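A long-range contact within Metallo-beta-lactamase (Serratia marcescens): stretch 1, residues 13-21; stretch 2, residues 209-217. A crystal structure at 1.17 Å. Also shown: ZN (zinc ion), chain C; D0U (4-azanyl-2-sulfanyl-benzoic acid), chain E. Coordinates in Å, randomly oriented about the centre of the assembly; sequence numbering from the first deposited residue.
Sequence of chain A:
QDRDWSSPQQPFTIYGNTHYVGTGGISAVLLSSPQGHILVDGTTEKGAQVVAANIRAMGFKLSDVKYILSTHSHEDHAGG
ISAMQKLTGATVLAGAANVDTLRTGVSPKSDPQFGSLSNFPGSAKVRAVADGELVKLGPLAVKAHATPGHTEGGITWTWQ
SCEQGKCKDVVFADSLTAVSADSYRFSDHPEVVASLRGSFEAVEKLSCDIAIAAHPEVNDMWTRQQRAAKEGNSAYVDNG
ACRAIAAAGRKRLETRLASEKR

Stretch 1, residues 13-21: TIYGNTHYV
Stretch 2, residues 209-217: DIAIAAHPE

Residues 13-21 pack against residues 209-217 in a metallo-beta-lactamase, two segments of one chain whose touching residues lie at least 194 positions apart. The backbone of stretch 1 turns a corner at Ile14 (phi/psi -90/-47), extends at Tyr15 (-164/129), reverses through a type II' turn from Tyr15 to Thr18, and returns as strand 18-20 (Thr18 -99/118, His19 -123/134, Tyr20 -81/123). Gly16 (56/-123) and Asn17 (-96/18) occupy the turn's central positions; the positive phi of Gly16 favours glycine. Thr18 N donates to Tyr15 O at 2.9 Å, closing the turn, and Ile14 N donates to Thr18 O at 2.9 Å; the bond from Tyr15 N to Thr18 O is weak at 3.4 Å. Stretch 2 runs extended as strand 210-213 (Ile210 -128/115, Ala211 -104/131, Ile212 -116/108, Ala213 -85/145), bends at Ala214 (-54/-44), and enters a 3-10 segment at Pro216 (-62/-29) and Glu217 (-69/-16).

In register, CA of Tyr15 lies 8.6 Å from CA of Ile210, and CA of Tyr20 lies 8.9 Å from CA of Ile212; both pairings advance in sequence together, and strands 18-20 and 210-213 run in the same general direction. At this spacing side chains fill the gap, and no hydrogen bond crosses it; the contact buries 280 Å², both sides summed.

The apolar contacts centre on Ile210 (chi1 -62°, chi2 168°) and Ile212 (-59°, 151°), alternate strand residues that both point toward stretch 1. Ile14 (-74°, 170°) meets both, placing its CG2 3.8 Å from Ile210 CG2 and its CD1 3.8 Å from Ile212 CD1. Thr18 (chi1 -66°, m) adds its methyl, CG2 lying 3.9 Å from Ile212 CD1. Tyr15 CB packs 3.6 Å from Ile210 CD1; its t rotamer (chi1 -167°, chi2 84°) leads the ring end away.

An aromatic-proline contact joins Tyr20 (chi1 -173°, chi2 -81°) to Pro216, whose ring is C-gamma endo. Tyr20 OH lies 3.7 Å from Pro216 CG, which offers that oxygen no donor or acceptor, so the contact is van der Waals only; Pro216 CB approaches the aromatic ring obliquely.

Polar and metal interactions lie outside this interface. His19 (chi1 -43°, chi2 -77°) points away from stretch 2, and its ND1 hydrogen-bonds Thr13 OG1 (chi1 -61°) at 2.8 Å. His215 (chi1 -72°, chi2 -83°) points away from stretch 1; its NE2 binds ZN at 2.0 Å. D0U chelates the same ion, with O2 at 2.3 Å and S1 at 2.4 Å from ZN.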

# COMPACT_ATOMS: atom_id res chain seq x y z
N THR A 13 -15.32 1.60 -7.77
CA THR A 13 -14.44 2.57 -8.42
C THR A 13 -14.32 3.81 -7.54
O THR A 13 -15.32 4.37 -7.10
CB THR A 13 -14.95 2.94 -9.81
OG1 THR A 13 -14.95 1.74 -10.58
CG2 THR A 13 -14.12 4.02 -10.47
N ILE A 14 -13.09 4.26 -7.29
CA ILE A 14 -12.85 5.44 -6.50
C ILE A 14 -12.81 6.68 -7.40
O ILE A 14 -13.42 7.71 -7.10
CB ILE A 14 -11.56 5.27 -5.68
CG1 ILE A 14 -11.85 4.30 -4.53
CG2 ILE A 14 -11.02 6.60 -5.16
CD1 ILE A 14 -10.65 3.83 -3.75
N TYR A 15 -12.08 6.62 -8.52
CA TYR A 15 -12.03 7.74 -9.45
C TYR A 15 -11.46 7.24 -10.76
O TYR A 15 -10.39 6.60 -10.77
CB TYR A 15 -11.14 8.87 -8.91
CG TYR A 15 -11.32 10.16 -9.68
CD1 TYR A 15 -12.35 11.02 -9.35
CD2 TYR A 15 -10.49 10.50 -10.73
CE1 TYR A 15 -12.57 12.19 -10.06
CE2 TYR A 15 -10.70 11.66 -11.45
CZ TYR A 15 -11.75 12.49 -11.13
OH TYR A 15 -11.98 13.65 -11.83
N GLY A 16 -12.12 7.51 -11.88
CA GLY A 16 -11.58 7.15 -13.17
C GLY A 16 -11.27 5.66 -13.23
O GLY A 16 -12.15 4.83 -13.09
N ASN A 17 -10.02 5.33 -13.53
CA ASN A 17 -9.56 3.95 -13.66
C ASN A 17 -8.92 3.40 -12.37
O ASN A 17 -8.20 2.39 -12.46
CB ASN A 17 -8.59 3.81 -14.83
CG ASN A 17 -7.34 4.66 -14.68
OD1 ASN A 17 -7.36 5.74 -14.07
ND2 ASN A 17 -6.25 4.22 -15.26
N THR A 18 -9.17 4.05 -11.23
CA THR A 18 -8.71 3.56 -9.94
C THR A 18 -9.85 2.85 -9.23
O THR A 18 -10.86 3.49 -8.91
CB THR A 18 -8.23 4.71 -9.05
OG1 THR A 18 -7.06 5.31 -9.62
CG2 THR A 18 -7.90 4.26 -7.65
N HIS A 19 -9.67 1.56 -8.98
CA HIS A 19 -10.72 0.71 -8.39
C HIS A 19 -10.20 0.08 -7.09
O HIS A 19 -9.07 -0.44 -7.07
CB HIS A 19 -11.14 -0.41 -9.35
CG HIS A 19 -11.30 0.05 -10.76
ND1 HIS A 19 -12.40 0.76 -11.19
CD2 HIS A 19 -10.45 -0.02 -11.80
CE1 HIS A 19 -12.22 1.05 -12.47
NE2 HIS A 19 -11.03 0.60 -12.86
N TYR A 20 -11.00 0.10 -6.03
CA TYR A 20 -10.70 -0.63 -4.83
C TYR A 20 -11.13 -2.08 -5.03
O TYR A 20 -12.29 -2.34 -5.34
CB TYR A 20 -11.42 -0.02 -3.64
CG TYR A 20 -11.05 -0.63 -2.31
CD1 TYR A 20 -11.60 -1.82 -1.88
CD2 TYR A 20 -10.10 -0.01 -1.50
CE1 TYR A 20 -11.24 -2.37 -0.66
CE2 TYR A 20 -9.75 -0.54 -0.27
CZ TYR A 20 -10.31 -1.73 0.15
OH TYR A 20 -9.96 -2.24 1.37
N VAL A 21 -10.18 -3.01 -4.86
CA VAL A 21 -10.41 -4.42 -5.03
C VAL A 21 -9.91 -5.22 -3.82
O VAL A 21 -9.80 -6.45 -3.90
CB VAL A 21 -9.78 -4.95 -6.33
CG1 VAL A 21 -10.47 -4.37 -7.55
CG2 VAL A 21 -8.28 -4.75 -6.39
N ASP A 209 -4.57 14.34 -4.02
CA ASP A 209 -5.99 14.61 -4.02
C ASP A 209 -6.77 13.47 -3.37
O ASP A 209 -7.74 13.75 -2.65
CB ASP A 209 -6.52 14.82 -5.44
CG ASP A 209 -5.92 16.03 -6.11
OD1 ASP A 209 -6.00 17.13 -5.49
OD2 ASP A 209 -5.40 15.90 -7.21
N ILE A 210 -6.41 12.23 -3.67
CA ILE A 210 -7.11 11.04 -3.16
C ILE A 210 -6.05 10.15 -2.54
O ILE A 210 -5.19 9.64 -3.28
CB ILE A 210 -7.85 10.30 -4.27
CG1 ILE A 210 -8.93 11.19 -4.89
CG2 ILE A 210 -8.40 8.97 -3.76
CD1 ILE A 210 -9.51 10.63 -6.18
N ALA A 211 -6.11 9.95 -1.23
CA ALA A 211 -5.21 9.01 -0.56
C ALA A 211 -5.97 7.74 -0.22
O ALA A 211 -7.07 7.79 0.35
CB ALA A 211 -4.60 9.63 0.68
N ILE A 212 -5.37 6.61 -0.58
CA ILE A 212 -5.84 5.30 -0.23
C ILE A 212 -4.76 4.70 0.66
O ILE A 212 -3.66 4.42 0.19
CB ILE A 212 -6.09 4.43 -1.47
CG1 ILE A 212 -7.12 5.09 -2.38
CG2 ILE A 212 -6.51 3.04 -1.06
CD1 ILE A 212 -6.98 4.78 -3.85
N ALA A 213 -5.04 4.57 1.96
CA ALA A 213 -4.05 4.06 2.90
C ALA A 213 -4.07 2.53 2.91
O ALA A 213 -5.13 1.93 2.78
CB ALA A 213 -4.30 4.60 4.28
N ALA A 214 -2.89 1.93 3.09
CA ALA A 214 -2.77 0.48 3.05
C ALA A 214 -3.74 -0.18 4.04
O ALA A 214 -4.39 -1.19 3.73
CB ALA A 214 -1.33 0.09 3.31
N HIS A 215 -3.84 0.36 5.26
CA HIS A 215 -4.98 0.11 6.14
C HIS A 215 -6.04 1.16 5.85
O HIS A 215 -5.85 2.34 6.14
CB HIS A 215 -4.56 0.16 7.62
CG HIS A 215 -3.73 -1.03 8.01
ND1 HIS A 215 -4.30 -2.24 8.36
CD2 HIS A 215 -2.39 -1.23 8.01
CE1 HIS A 215 -3.35 -3.13 8.57
NE2 HIS A 215 -2.16 -2.54 8.37
N PRO A 216 -7.16 0.78 5.20
CA PRO A 216 -8.02 1.80 4.58
C PRO A 216 -8.63 2.80 5.56
O PRO A 216 -8.88 3.96 5.22
CB PRO A 216 -9.08 0.97 3.84
CG PRO A 216 -9.03 -0.39 4.49
CD PRO A 216 -7.58 -0.59 4.89
N GLU A 217 -8.84 2.36 6.79
CA GLU A 217 -9.44 3.23 7.81
C GLU A 217 -8.49 4.36 8.21
O GLU A 217 -8.94 5.35 8.81
CB GLU A 217 -9.89 2.42 9.02
CG GLU A 217 -8.78 1.93 9.92
CD GLU A 217 -7.92 0.79 9.43
OE1 GLU A 217 -8.28 0.14 8.41
OE2 GLU A 217 -6.87 0.60 10.12
ZN ZN C . -0.42 -3.54 7.96
O2 D0U E . 0.64 -1.60 8.50
C7 D0U E . 0.66 -1.16 9.67
O1 D0U E . 0.60 0.08 9.92
C3 D0U E . 0.77 -2.08 10.83
C2 D0U E . 0.53 -1.50 12.11
C4 D0U E . 1.09 -3.45 10.73
S1 D0U E . 1.31 -4.39 9.32
C5 D0U E . 1.18 -4.17 11.94
C6 D0U E . 0.96 -3.60 13.19
N1 D0U E . 1.03 -4.36 14.35
C1 D0U E . 0.61 -2.28 13.26